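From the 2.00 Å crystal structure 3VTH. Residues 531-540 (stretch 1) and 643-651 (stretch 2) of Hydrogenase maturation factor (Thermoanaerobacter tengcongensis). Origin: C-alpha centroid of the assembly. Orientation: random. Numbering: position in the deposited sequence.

Stretch 1 (531-540) ERIAHLKYKP
Stretch 2 643-651: DRYVIDPEL

Two strands of one chain, 531-536 and 645-647, run parallel, their axes 12° apart and 4.9 Å at closest approach. Ala534 pairs with Tyr645 (CA to CA 4.5 Å), His535 with Val646 (CA to CA 5.3 Å) and Leu536 with Ile647 (CA to CA 5.0 Å).

The backbone ladder alternates. Tyr645 N donates to Ile533 O (3.0 Å), His535 N to Tyr645 O (3.1 Å), Ile647 N weakly to His535 O (3.3 Å), and Lys537 N to Ile647 O (2.7 Å), the shortest rung, made just past the first strand. Ile533 has phi/psi -105/-37, off the extended geometry of a strand. Ile533 O also accepts from water 1 (2.8 Å), which donates to Asp643 O as well (3.3 Å).

Ala534, Leu536, Tyr645 and Ile647 share one sheet face, with Ala534 CB 3.7 Å from Tyr645 CB and Leu536 CD2 4.0 Å from Ile647 CB. Leu536 is m,t; Tyr645 and Ile647 have chi1 m. On the other face, His535 (chi1 p, chi2 93°) lays its ring against Val646 (chi1 t), whose CG2 sits 3.9 Å from the ring centroid. Both imidazole nitrogens are satisfied: ND1 donates to Leu536 O (2.8 Å), while NE2 bonds water 2 (3.0 Å), which accepts weakly from Arg644 NE (3.3 Å).

Past the paired strands, side-chain charges add to the contact: Lys537, in the turn, and Lys539, in the short strand that follows, both reach Asp648. Asp648 (chi1 t, chi2 -1°) caps the following helix: its OD1 accepts from Glu650 N (3.1 Å) and from Lys539 NZ (2.8 Å), the latter within a salt bridge. Lys539 is m,m,t,t. The all-t Lys537 makes a long salt bridge, NZ to Asp648 OD2 (4.0 Å), and donates from NZ to water 3 (2.8 Å). Arg532, all t through chi3, donates from NH1 and NH2 to Tyr538 OH (2.9 and 2.8 Å), and its NE, NH1 and NH2 are also bonded elsewhere in the structure.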

# COMPACT_ATOMS: atom_id res chain seq x y z
N GLU A 531 -26.53 -7.55 4.79
CA GLU A 531 -27.46 -7.55 5.91
C GLU A 531 -26.61 -7.42 7.18
O GLU A 531 -25.65 -8.15 7.35
CB GLU A 531 -28.32 -8.82 5.94
CG GLU A 531 -29.25 -8.86 7.18
CD GLU A 531 -30.17 -10.10 7.27
OE1 GLU A 531 -30.06 -11.02 6.43
OE2 GLU A 531 -30.99 -10.14 8.22
N ARG A 532 -26.97 -6.48 8.04
CA ARG A 532 -26.26 -6.29 9.29
C ARG A 532 -26.80 -7.28 10.31
O ARG A 532 -27.99 -7.27 10.62
CB ARG A 532 -26.51 -4.87 9.80
CG ARG A 532 -25.58 -4.47 10.93
CD ARG A 532 -26.15 -3.23 11.61
NE ARG A 532 -25.14 -2.55 12.42
CZ ARG A 532 -25.41 -1.51 13.19
NH1 ARG A 532 -26.66 -1.04 13.26
NH2 ARG A 532 -24.43 -0.95 13.89
N ILE A 533 -25.93 -8.14 10.83
CA ILE A 533 -26.37 -9.24 11.69
C ILE A 533 -26.06 -8.96 13.15
O ILE A 533 -26.83 -9.32 14.04
CB ILE A 533 -25.72 -10.58 11.28
CG1 ILE A 533 -25.96 -10.85 9.78
CG2 ILE A 533 -26.23 -11.74 12.15
CD1 ILE A 533 -27.43 -11.04 9.42
N ALA A 534 -24.92 -8.32 13.40
CA ALA A 534 -24.45 -8.12 14.79
C ALA A 534 -23.59 -6.86 14.87
O ALA A 534 -22.99 -6.45 13.89
CB ALA A 534 -23.65 -9.35 15.30
N HIS A 535 -23.58 -6.24 16.05
CA HIS A 535 -22.77 -5.05 16.29
C HIS A 535 -22.57 -4.86 17.79
O HIS A 535 -23.14 -5.60 18.58
CB HIS A 535 -23.41 -3.81 15.65
CG HIS A 535 -24.75 -3.45 16.21
ND1 HIS A 535 -24.90 -2.54 17.25
CD2 HIS A 535 -26.01 -3.81 15.85
CE1 HIS A 535 -26.19 -2.39 17.52
NE2 HIS A 535 -26.88 -3.14 16.68
N LEU A 536 -21.76 -3.88 18.17
CA LEU A 536 -21.60 -3.52 19.59
C LEU A 536 -22.70 -2.55 20.03
O LEU A 536 -23.15 -1.74 19.22
CB LEU A 536 -20.22 -2.90 19.83
CG LEU A 536 -19.01 -3.83 19.70
CD1 LEU A 536 -17.69 -3.07 20.00
CD2 LEU A 536 -19.14 -5.06 20.62
N LYS A 537 -23.15 -2.66 21.29
CA LYS A 537 -24.19 -1.77 21.81
C LYS A 537 -23.70 -0.32 21.69
O LYS A 537 -22.61 0.01 22.15
CB LYS A 537 -24.55 -2.09 23.28
CG LYS A 537 -25.76 -1.29 23.80
CD LYS A 537 -26.02 -1.55 25.30
CE LYS A 537 -27.29 -0.81 25.78
NZ LYS A 537 -27.45 -1.02 27.27
N TYR A 538 -24.51 0.51 21.03
CA TYR A 538 -24.15 1.91 20.77
C TYR A 538 -23.78 2.68 22.04
O TYR A 538 -24.52 2.63 23.01
CB TYR A 538 -25.31 2.63 20.09
CG TYR A 538 -25.46 2.28 18.63
CD1 TYR A 538 -24.39 2.46 17.75
CD2 TYR A 538 -26.66 1.79 18.12
CE1 TYR A 538 -24.51 2.15 16.40
CE2 TYR A 538 -26.79 1.48 16.78
CZ TYR A 538 -25.69 1.66 15.93
OH TYR A 538 -25.77 1.38 14.59
N LYS A 539 -22.64 3.39 22.01
CA LYS A 539 -22.23 4.26 23.10
C LYS A 539 -22.11 5.68 22.59
O LYS A 539 -21.69 5.89 21.44
CB LYS A 539 -20.86 3.82 23.68
CG LYS A 539 -20.83 2.38 24.21
CD LYS A 539 -21.74 2.26 25.45
CE LYS A 539 -21.86 0.81 25.90
NZ LYS A 539 -22.92 0.63 26.95
N PRO A 540 -22.45 6.66 23.44
CA PRO A 540 -22.36 8.06 23.04
C PRO A 540 -20.89 8.49 22.96
O PRO A 540 -20.07 8.07 23.78
CB PRO A 540 -23.10 8.81 24.16
CG PRO A 540 -22.89 7.94 25.39
CD PRO A 540 -22.90 6.51 24.85
N ASP A 643 -33.64 -7.82 17.23
CA ASP A 643 -33.56 -7.74 15.77
C ASP A 643 -32.18 -8.20 15.32
O ASP A 643 -32.04 -8.93 14.33
CB ASP A 643 -33.83 -6.32 15.28
CG ASP A 643 -35.31 -5.98 15.29
OD1 ASP A 643 -36.15 -6.92 15.24
OD2 ASP A 643 -35.64 -4.78 15.34
N ARG A 644 -31.16 -7.78 16.06
CA ARG A 644 -29.79 -8.16 15.76
C ARG A 644 -29.10 -8.72 16.99
O ARG A 644 -29.62 -8.59 18.10
CB ARG A 644 -29.02 -6.95 15.24
CG ARG A 644 -29.32 -6.68 13.78
CD ARG A 644 -28.77 -5.35 13.33
NE ARG A 644 -29.79 -4.33 13.46
CZ ARG A 644 -30.69 -4.03 12.52
NH1 ARG A 644 -31.59 -3.10 12.77
NH2 ARG A 644 -30.68 -4.66 11.35
N TYR A 645 -27.95 -9.35 16.80
CA TYR A 645 -27.14 -9.77 17.93
C TYR A 645 -26.34 -8.57 18.40
O TYR A 645 -25.67 -7.90 17.60
CB TYR A 645 -26.19 -10.89 17.58
CG TYR A 645 -26.86 -12.16 17.13
CD1 TYR A 645 -27.03 -12.43 15.77
CD2 TYR A 645 -27.29 -13.11 18.05
CE1 TYR A 645 -27.64 -13.61 15.34
CE2 TYR A 645 -27.89 -14.30 17.63
CZ TYR A 645 -28.06 -14.54 16.27
OH TYR A 645 -28.65 -15.70 15.83
N VAL A 646 -26.35 -8.28 19.68
CA VAL A 646 -25.64 -7.16 20.23
C VAL A 646 -24.86 -7.52 21.48
O VAL A 646 -25.36 -8.17 22.33
CB VAL A 646 -26.58 -6.01 20.56
CG1 VAL A 646 -25.88 -4.91 21.25
CG2 VAL A 646 -27.26 -5.50 19.35
N ILE A 647 -23.63 -7.06 21.53
CA ILE A 647 -22.76 -7.21 22.68
C ILE A 647 -22.48 -5.83 23.27
O ILE A 647 -22.16 -4.89 22.53
CB ILE A 647 -21.45 -7.88 22.26
CG1 ILE A 647 -21.74 -9.31 21.79
CG2 ILE A 647 -20.42 -7.85 23.43
CD1 ILE A 647 -20.63 -9.94 20.92
N ASP A 648 -22.60 -5.73 24.59
CA ASP A 648 -22.37 -4.48 25.31
C ASP A 648 -20.92 -4.39 25.80
O ASP A 648 -20.53 -5.07 26.75
CB ASP A 648 -23.36 -4.38 26.49
CG ASP A 648 -23.27 -3.06 27.26
OD1 ASP A 648 -22.44 -2.17 26.93
OD2 ASP A 648 -24.08 -2.90 28.19
N PRO A 649 -20.10 -3.53 25.15
CA PRO A 649 -18.70 -3.39 25.53
C PRO A 649 -18.48 -2.91 26.96
O PRO A 649 -17.44 -3.22 27.53
CB PRO A 649 -18.17 -2.37 24.52
CG PRO A 649 -19.34 -1.63 24.06
CD PRO A 649 -20.45 -2.62 24.04
N GLU A 650 -19.44 -2.18 27.54
CA GLU A 650 -19.26 -1.68 28.91
C GLU A 650 -19.16 -2.81 29.95
O GLU A 650 -18.45 -2.67 30.94
CB GLU A 650 -20.33 -0.66 29.30
CG GLU A 650 -20.04 0.07 30.63
CD GLU A 650 -20.53 -0.68 31.89
OE1 GLU A 650 -21.57 -1.37 31.81
OE2 GLU A 650 -19.88 -0.56 32.96
N LEU A 651 -19.88 -3.92 29.73
CA LEU A 651 -19.81 -5.08 30.63
C LEU A 651 -18.42 -5.72 30.68
O LEU A 651 -17.99 -6.26 31.72
CB LEU A 651 -20.86 -6.12 30.22
CG LEU A 651 -22.32 -5.63 30.29
CD1 LEU A 651 -23.29 -6.70 29.81
CD2 LEU A 651 -22.65 -5.17 31.72
O HOH W 1 -29.32 -10.55 13.44
O HOH W 2 -29.81 -3.50 16.67
O HOH W 3 -25.35 -0.05 28.82